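PDB 4QGR: DegT/DnrJ/EryC1/StrS aminotransferase from Brucella abortus 2308, which binds pyridoxal 5'-phosphate and probably catalyses a transamination that depends on this cofactor. Local coordinates for residues A171-G176 / A294-S299; I259-M264 / G290-W295; E265-I270 / L356-Y361. All coordinates share one frame; numbering follows the deposited sequence.

Interaction 1 of 3, residues A171-G176 / A294-S299; sequences AAQSIG and AWAQYS. With PLP (pyridoxal-5'-phosphate), chain E.
Gln173 and Ala296 meet where the loop after strand 166-170 passes the turn before strand 298-301, beside the pyridoxal-5'-phosphate pocket. The tight part is small. Ala296 CB sits 3.3 Å from Gln173 O and 3.6 Å from Gln173 CB. Ala294 CB comes within 3.6 Å of Ser174 CA and 3.5 Å of Ile175 O. The contact is looser at its two ends. Gly176 is grazed at its carbonyl carbon, and the partly exposed Gln297 side chain stays at least 4.8 Å from the loop 171-176. No hydrogen bond crosses between the segments, and Ile175 O has no polar partner in the model.

Gln173 CB packs on Ala296 while its amide reaches the cofactor. Its chain is extended beyond CG (chi2 177°). NE2 donates to PLP O3 at 2.8 Å in a nearly straight bond, 165° at the hydrogen. OE1 accepts from Phe147 N, and NE2 also bonds Tyr323 OH, so the amide is held from both ends. Ala172 CB lies over one face of the pyridine ring, 3.2 Å from PLP C2. The N-H donated to O3 may favour negative charge on that oxygen.

Interaction 2 of 3, residues I259-M264 / G290-W295; sequences ILEDEM and GNRSAW
Bends in the middle of two side chains bring Glu261 and Arg292 together: chi2 of 69° turns CD of Glu261 aside, and chi3 of 75° turns NE of Arg292. The result is a bidentate, end-on salt bridge. It joins helix 247-278 to strand 291-292, an outer strand of a small three-stranded antiparallel sheet.

Each carboxylate oxygen takes one terminal nitrogen. Arg292 NH1 reaches Glu261 OE2 at 2.8 Å, almost straight. The oxygen lies in the guanidinium plane, but the nitrogen stands above the carboxylate plane. Arg292 NH2 reaches Glu261 OE1 at 2.9 Å, on the syn side and less straight. The two planes are 48° apart, in keeping with the nitrogen above the carboxylate. Both ends have further partners. Tyr54 OH bonds Glu261 OE1, and Gly176 O accepts from Arg292 NH2.

Met264 crosses Arg292 at about a right angle. Its CB lies over the centre of one guanidinium face, 3.6 Å from Arg292 CZ. The ion pair thus has an apolar lid on that side. Beyond CB the methionine bends toward the neighbouring loop, where its CE packs on Ala294 CB at 3.9 Å. Pro200 also touches this side chain.

The loop after the strand has its own order. Ser293 OG accepts from Trp295 N at 2.9 Å, which makes an ST turn. Ser293 CB rests over one face of the Trp295 ring, toward its rim. A water lies between the backbones, 2.8 Å from Met264 O and 2.7 Å from Ser293 O, and in plane at the edge of the Trp295 ring.

Interaction 3 of 3, residues E265-I270 / L356-Y361; sequences EARDRI and LPMHPY
Helix 247-278 lies against the irregular loop between strand 353-356 and helix 364-377, with Ala266, Arg267 and Ile270 meeting Met358, His359 and Pro360. This is helix-to-loop packing, with no direct hydrogen bond between the segments.

The proline fits between two helix residues. Its CB is 4.1 Å from Ala266 CB. Arg267 runs alongside its ring, pointing the same way, and its extended chain carries NE to 3.8 Å from Pro360 CG. Pro360 CD lies over one face of the guanidinium, 3.7 Å from Arg267 NH2. His359 CA lies over the same face, offset toward the rim.

Ile270 and Met358 slide past each other in opposite directions, with Ile270 CG2 3.7 Å from Met358 CE. The other branch of the isoleucine puts CD1 only 3.2 Å from His359 O, a close approach.

Water supplies the polar links. One accepts from Arg267 NH1, in the guanidinium plane, and lies 2.8 Å from Met358 O. At the outer side Arg269 is exposed. A second water accepts from Arg269 NH2 at 3.0 Å and donates to Pro360 O at 2.8 Å.

From the N terminus, loop 171-176, which carries Gln173 of the cofactor site, comes first, then the two successive parts of helix 247-278, then 290-299 and last 356-361. Interaction 2 closes the shortest loop, with 25 residues between its segments. It starts later than interaction 1 and ends on the same stretch, sharing Ala294 and Trp295. Interaction 3 starts on the helix inside both loops and ends beyond them, so it crosses each. The three also touch directly. Ile175 O meets Met264 CE, Trp295 O lies near Arg267 NH1, and Tyr298 O pairs with Leu356 N. Together they tie loop 171-176 and the small sheets to one long helix.

Interaction 1 of 3, residues A171-G176 / A294-S299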
# COMPACT_ATOMS: atom_id res chain seq x y z
N ALA A 171 -13.92 -10.24 -2.70
CA ALA A 171 -13.49 -11.60 -2.97
C ALA A 171 -12.07 -11.83 -2.38
O ALA A 171 -11.31 -12.69 -2.87
CB ALA A 171 -13.51 -11.84 -4.46
N ALA A 172 -11.75 -11.14 -1.28
CA ALA A 172 -10.48 -11.34 -0.59
C ALA A 172 -10.27 -12.81 -0.32
O ALA A 172 -9.13 -13.30 -0.38
CB ALA A 172 -10.45 -10.58 0.73
N GLN A 173 -11.33 -13.53 0.01
CA GLN A 173 -11.18 -14.88 0.51
C GLN A 173 -11.64 -15.91 -0.46
O GLN A 173 -11.68 -17.10 -0.11
CB GLN A 173 -11.96 -15.04 1.82
CG GLN A 173 -11.39 -14.23 2.97
CD GLN A 173 -12.20 -14.33 4.27
OE1 GLN A 173 -12.83 -15.35 4.57
NE2 GLN A 173 -12.16 -13.28 5.04
N SER A 174 -12.01 -15.52 -1.68
CA SER A 174 -12.77 -16.46 -2.52
C SER A 174 -12.20 -16.71 -3.92
O SER A 174 -12.90 -17.23 -4.76
CB SER A 174 -14.20 -15.98 -2.67
OG SER A 174 -14.23 -14.69 -3.24
N ILE A 175 -10.94 -16.38 -4.18
CA ILE A 175 -10.36 -16.73 -5.51
C ILE A 175 -10.24 -18.25 -5.65
O ILE A 175 -9.65 -18.91 -4.79
CB ILE A 175 -9.05 -15.95 -5.80
CG1 ILE A 175 -9.32 -14.45 -5.80
CG2 ILE A 175 -8.45 -16.39 -7.14
CD1 ILE A 175 -10.37 -13.97 -6.77
N GLY A 176 -10.86 -18.81 -6.70
CA GLY A 176 -11.00 -20.25 -6.85
C GLY A 176 -12.39 -20.71 -6.62
O GLY A 176 -12.76 -21.80 -7.09
N ALA A 294 -13.82 -21.36 -2.14
CA ALA A 294 -12.39 -21.34 -2.04
C ALA A 294 -11.90 -21.89 -0.69
O ALA A 294 -10.73 -22.20 -0.57
CB ALA A 294 -11.85 -19.95 -2.24
N TRP A 295 -12.80 -22.07 0.29
CA TRP A 295 -12.39 -22.57 1.63
C TRP A 295 -11.19 -21.83 2.17
O TRP A 295 -10.25 -22.45 2.68
CB TRP A 295 -12.13 -24.08 1.60
CG TRP A 295 -13.40 -24.84 1.25
CD1 TRP A 295 -13.67 -25.49 0.09
CD2 TRP A 295 -14.55 -24.96 2.06
NE1 TRP A 295 -14.93 -26.03 0.13
CE2 TRP A 295 -15.49 -25.71 1.34
CE3 TRP A 295 -14.87 -24.55 3.36
CZ2 TRP A 295 -16.74 -26.03 1.86
CZ3 TRP A 295 -16.15 -24.85 3.86
CH2 TRP A 295 -17.05 -25.59 3.12
N ALA A 296 -11.22 -20.51 2.13
CA ALA A 296 -10.23 -19.74 2.84
C ALA A 296 -10.18 -20.15 4.29
O ALA A 296 -9.11 -20.16 4.91
CB ALA A 296 -10.54 -18.28 2.71
N GLN A 297 -11.34 -20.48 4.86
CA GLN A 297 -11.44 -21.09 6.18
C GLN A 297 -12.53 -22.16 6.14
O GLN A 297 -13.51 -22.05 5.36
CB GLN A 297 -11.85 -20.07 7.28
CG GLN A 297 -10.94 -18.85 7.33
CD GLN A 297 -9.53 -19.12 7.79
OE1 GLN A 297 -9.27 -20.15 8.40
NE2 GLN A 297 -8.62 -18.14 7.54
N TYR A 298 -12.40 -23.14 7.02
CA TYR A 298 -13.39 -24.21 7.20
C TYR A 298 -13.98 -23.96 8.59
O TYR A 298 -13.33 -24.21 9.60
CB TYR A 298 -12.78 -25.59 7.09
CG TYR A 298 -13.84 -26.66 7.30
CD1 TYR A 298 -14.16 -27.12 8.58
CD2 TYR A 298 -14.62 -27.09 6.25
CE1 TYR A 298 -15.19 -28.06 8.79
CE2 TYR A 298 -15.66 -28.02 6.45
CZ TYR A 298 -15.95 -28.47 7.73
OH TYR A 298 -16.96 -29.40 7.95
N SER A 299 -15.17 -23.38 8.62
CA SER A 299 -15.75 -22.84 9.83
C SER A 299 -17.00 -23.62 10.27
O SER A 299 -17.99 -23.68 9.52
CB SER A 299 -16.10 -21.38 9.63
OG SER A 299 -14.92 -20.59 9.38
N1 PLP E . -11.53 -8.20 2.84
C2 PLP E . -11.61 -9.38 3.48
C2A PLP E . -12.90 -10.16 3.55
C3 PLP E . -10.36 -9.96 4.04
O3 PLP E . -10.41 -11.15 4.63
C4 PLP E . -9.12 -9.13 4.00
C4A PLP E . -7.76 -9.52 4.43
O4A PLP E . -7.32 -10.64 4.27
C5 PLP E . -9.20 -7.85 3.29
C6 PLP E . -10.42 -7.46 2.74
C5A PLP E . -7.98 -6.96 3.17
O4P PLP E . -6.95 -7.54 2.36
P PLP E . -5.40 -7.23 2.65
O1P PLP E . -4.62 -7.69 1.42
O2P PLP E . -5.27 -5.77 2.99
O3P PLP E . -5.14 -8.16 3.85

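Interaction 2 of 3, residues I259-M264 / G290-W295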
# COMPACT_ATOMS: atom_id res chain seq x y z
N ILE A 259 -0.99 -23.89 -9.96
CA ILE A 259 -1.48 -25.00 -9.16
C ILE A 259 -2.78 -24.75 -8.42
O ILE A 259 -3.29 -25.65 -7.71
CB ILE A 259 -0.42 -25.51 -8.13
CG1 ILE A 259 -0.10 -24.46 -7.06
CG2 ILE A 259 0.86 -25.99 -8.83
CD1 ILE A 259 0.82 -24.97 -5.99
N LEU A 260 -3.36 -23.56 -8.59
CA LEU A 260 -4.56 -23.18 -7.85
C LEU A 260 -5.74 -24.11 -8.15
O LEU A 260 -6.45 -24.55 -7.24
CB LEU A 260 -4.93 -21.72 -8.15
CG LEU A 260 -6.18 -21.16 -7.47
CD1 LEU A 260 -6.03 -21.20 -5.96
CD2 LEU A 260 -6.43 -19.74 -7.94
N GLU A 261 -5.98 -24.42 -9.42
CA GLU A 261 -7.13 -25.24 -9.74
C GLU A 261 -7.06 -26.62 -9.11
O GLU A 261 -8.03 -27.08 -8.58
CB GLU A 261 -7.37 -25.34 -11.26
CG GLU A 261 -8.60 -26.13 -11.64
CD GLU A 261 -9.93 -25.48 -11.30
OE1 GLU A 261 -9.98 -24.32 -10.86
OE2 GLU A 261 -10.97 -26.17 -11.44
N ASP A 262 -5.88 -27.26 -9.11
CA ASP A 262 -5.74 -28.58 -8.47
C ASP A 262 -5.94 -28.44 -6.93
O ASP A 262 -6.59 -29.27 -6.28
CB ASP A 262 -4.38 -29.19 -8.80
CG ASP A 262 -4.24 -30.56 -8.30
OD1 ASP A 262 -4.81 -31.48 -8.93
OD2 ASP A 262 -3.54 -30.77 -7.30
N GLU A 263 -5.37 -27.38 -6.36
CA GLU A 263 -5.59 -27.07 -4.95
C GLU A 263 -7.07 -26.86 -4.59
O GLU A 263 -7.48 -27.21 -3.49
CB GLU A 263 -4.82 -25.81 -4.56
CG GLU A 263 -3.33 -26.05 -4.43
CD GLU A 263 -2.56 -24.83 -3.97
OE1 GLU A 263 -3.09 -23.69 -4.12
OE2 GLU A 263 -1.45 -24.98 -3.43
N MET A 264 -7.83 -26.22 -5.49
CA MET A 264 -9.30 -26.09 -5.31
C MET A 264 -10.01 -27.45 -5.31
O MET A 264 -10.92 -27.69 -4.50
CB MET A 264 -9.90 -25.15 -6.36
CG MET A 264 -9.54 -23.70 -6.07
SD MET A 264 -10.32 -23.11 -4.55
CE MET A 264 -9.06 -22.10 -3.80
N GLY A 290 -24.30 -26.26 -6.98
CA GLY A 290 -23.80 -25.29 -7.94
C GLY A 290 -22.64 -24.42 -7.46
O GLY A 290 -22.17 -23.56 -8.21
N ASN A 291 -22.19 -24.61 -6.22
CA ASN A 291 -21.10 -23.82 -5.67
C ASN A 291 -19.85 -24.63 -5.45
O ASN A 291 -19.91 -25.81 -5.07
CB ASN A 291 -21.47 -23.18 -4.32
CG ASN A 291 -22.40 -21.97 -4.49
OD1 ASN A 291 -22.01 -20.81 -4.40
ND2 ASN A 291 -23.66 -22.26 -4.76
N ARG A 292 -18.73 -23.98 -5.67
CA ARG A 292 -17.45 -24.38 -5.10
C ARG A 292 -16.95 -23.22 -4.25
O ARG A 292 -16.95 -22.07 -4.71
CB ARG A 292 -16.46 -24.73 -6.21
CG ARG A 292 -15.16 -25.32 -5.67
CD ARG A 292 -14.19 -25.70 -6.80
NE ARG A 292 -13.51 -24.58 -7.45
CZ ARG A 292 -12.75 -24.69 -8.55
NH1 ARG A 292 -12.56 -25.87 -9.14
NH2 ARG A 292 -12.15 -23.61 -9.06
N SER A 293 -16.61 -23.50 -2.99
CA SER A 293 -16.00 -22.49 -2.13
C SER A 293 -14.47 -22.52 -2.28
O SER A 293 -13.87 -23.59 -2.55
CB SER A 293 -16.35 -22.79 -0.65
OG SER A 293 -15.67 -21.84 0.18
N ALA A 294 -13.82 -21.36 -2.14
CA ALA A 294 -12.39 -21.34 -2.04
C ALA A 294 -11.90 -21.89 -0.69
O ALA A 294 -10.73 -22.20 -0.57
CB ALA A 294 -11.85 -19.95 -2.24
N TRP A 295 -12.80 -22.07 0.29
CA TRP A 295 -12.39 -22.57 1.63
C TRP A 295 -11.19 -21.83 2.17
O TRP A 295 -10.25 -22.45 2.68
CB TRP A 295 -12.13 -24.08 1.60
CG TRP A 295 -13.40 -24.84 1.25
CD1 TRP A 295 -13.67 -25.49 0.09
CD2 TRP A 295 -14.55 -24.96 2.06
NE1 TRP A 295 -14.93 -26.03 0.13
CE2 TRP A 295 -15.49 -25.71 1.34
CE3 TRP A 295 -14.87 -24.55 3.36
CZ2 TRP A 295 -16.74 -26.03 1.86
CZ3 TRP A 295 -16.15 -24.85 3.86
CH2 TRP A 295 -17.05 -25.59 3.12
O HOH W 1 -12.87 -25.98 -3.32

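Interaction 3 of 3, residues E265-I270 / L356-Y361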
# COMPACT_ATOMS: atom_id res chain seq x y z
N GLU A 265 -9.56 -28.37 -6.16
CA GLU A 265 -10.11 -29.72 -6.10
C GLU A 265 -9.83 -30.34 -4.74
O GLU A 265 -10.71 -31.01 -4.16
CB GLU A 265 -9.58 -30.59 -7.25
CG GLU A 265 -9.97 -30.02 -8.61
CD GLU A 265 -9.24 -30.69 -9.78
OE1 GLU A 265 -8.46 -31.64 -9.56
OE2 GLU A 265 -9.47 -30.26 -10.94
N ALA A 266 -8.61 -30.16 -4.26
CA ALA A 266 -8.21 -30.71 -2.98
C ALA A 266 -9.02 -30.12 -1.84
O ALA A 266 -9.49 -30.83 -0.98
CB ALA A 266 -6.71 -30.48 -2.74
N ARG A 267 -9.18 -28.80 -1.85
CA ARG A 267 -9.95 -28.14 -0.80
C ARG A 267 -11.40 -28.67 -0.77
O ARG A 267 -11.92 -28.97 0.29
CB ARG A 267 -9.93 -26.64 -1.01
CG ARG A 267 -8.60 -25.95 -0.77
CD ARG A 267 -8.54 -24.52 -1.34
NE ARG A 267 -7.29 -23.85 -0.99
CZ ARG A 267 -7.03 -23.27 0.20
NH1 ARG A 267 -7.96 -23.19 1.14
NH2 ARG A 267 -5.84 -22.74 0.43
N ASP A 268 -12.00 -28.84 -1.94
CA ASP A 268 -13.37 -29.33 -2.04
C ASP A 268 -13.46 -30.71 -1.43
O ASP A 268 -14.39 -31.02 -0.63
CB ASP A 268 -13.82 -29.36 -3.51
CG ASP A 268 -15.27 -29.77 -3.67
OD1 ASP A 268 -16.14 -28.91 -3.44
OD2 ASP A 268 -15.51 -30.95 -4.00
N ARG A 269 -12.49 -31.55 -1.78
CA ARG A 269 -12.43 -32.94 -1.26
C ARG A 269 -12.30 -32.96 0.27
O ARG A 269 -13.02 -33.65 0.97
CB ARG A 269 -11.30 -33.72 -1.92
CG ARG A 269 -10.90 -34.99 -1.21
CD ARG A 269 -9.74 -35.66 -1.94
NE ARG A 269 -8.52 -34.85 -2.00
CZ ARG A 269 -7.68 -34.66 -1.00
NH1 ARG A 269 -7.93 -35.14 0.21
NH2 ARG A 269 -6.59 -33.94 -1.19
N ILE A 270 -11.41 -32.13 0.79
CA ILE A 270 -11.16 -32.04 2.22
C ILE A 270 -12.37 -31.52 3.00
O ILE A 270 -12.75 -32.09 4.04
CB ILE A 270 -9.88 -31.18 2.46
CG1 ILE A 270 -8.67 -31.97 1.93
CG2 ILE A 270 -9.73 -30.84 3.94
CD1 ILE A 270 -7.44 -31.10 1.65
N LEU A 356 -11.16 -24.59 11.45
CA LEU A 356 -10.28 -25.77 11.61
C LEU A 356 -9.17 -25.74 10.55
O LEU A 356 -9.30 -25.05 9.54
CB LEU A 356 -11.10 -27.05 11.39
CG LEU A 356 -12.36 -27.18 12.23
CD1 LEU A 356 -13.04 -28.53 11.97
CD2 LEU A 356 -11.98 -27.06 13.71
N PRO A 357 -8.08 -26.48 10.75
CA PRO A 357 -7.06 -26.54 9.73
C PRO A 357 -7.65 -26.84 8.35
O PRO A 357 -8.49 -27.71 8.20
CB PRO A 357 -6.16 -27.68 10.20
CG PRO A 357 -6.30 -27.64 11.71
CD PRO A 357 -7.75 -27.32 11.93
N MET A 358 -7.27 -26.06 7.37
CA MET A 358 -7.87 -26.16 6.06
C MET A 358 -6.87 -25.64 5.05
O MET A 358 -6.54 -24.49 5.07
CB MET A 358 -9.13 -25.34 5.96
CG MET A 358 -9.68 -25.24 4.53
SD MET A 358 -9.87 -26.78 3.56
CE MET A 358 -11.15 -27.45 4.51
N HIS A 359 -6.33 -26.55 4.25
CA HIS A 359 -5.41 -26.21 3.17
C HIS A 359 -5.29 -27.45 2.27
O HIS A 359 -5.73 -28.54 2.66
CB HIS A 359 -4.04 -25.77 3.71
CG HIS A 359 -3.40 -26.72 4.66
ND1 HIS A 359 -2.62 -27.77 4.24
CD2 HIS A 359 -3.48 -26.83 6.01
CE1 HIS A 359 -2.17 -28.43 5.29
NE2 HIS A 359 -2.68 -27.89 6.37
N PRO A 360 -4.69 -27.30 1.08
CA PRO A 360 -4.68 -28.41 0.15
C PRO A 360 -3.87 -29.62 0.57
O PRO A 360 -4.06 -30.69 -0.02
CB PRO A 360 -4.13 -27.78 -1.16
CG PRO A 360 -4.35 -26.30 -0.99
CD PRO A 360 -4.15 -26.07 0.46
N TYR A 361 -2.97 -29.45 1.54
CA TYR A 361 -1.98 -30.46 1.94
C TYR A 361 -2.27 -31.21 3.23
O TYR A 361 -1.43 -31.95 3.77
CB TYR A 361 -0.60 -29.82 1.94
CG TYR A 361 -0.41 -29.07 0.64
CD1 TYR A 361 0.01 -29.74 -0.48
CD2 TYR A 361 -0.73 -27.71 0.52
CE1 TYR A 361 0.11 -29.11 -1.70
CE2 TYR A 361 -0.63 -27.07 -0.71
CZ TYR A 361 -0.18 -27.78 -1.81
OH TYR A 361 -0.08 -27.22 -3.06
O HOH W 2 -7.28 -22.08 3.82
O HOH W 3 -4.55 -33.28 0.95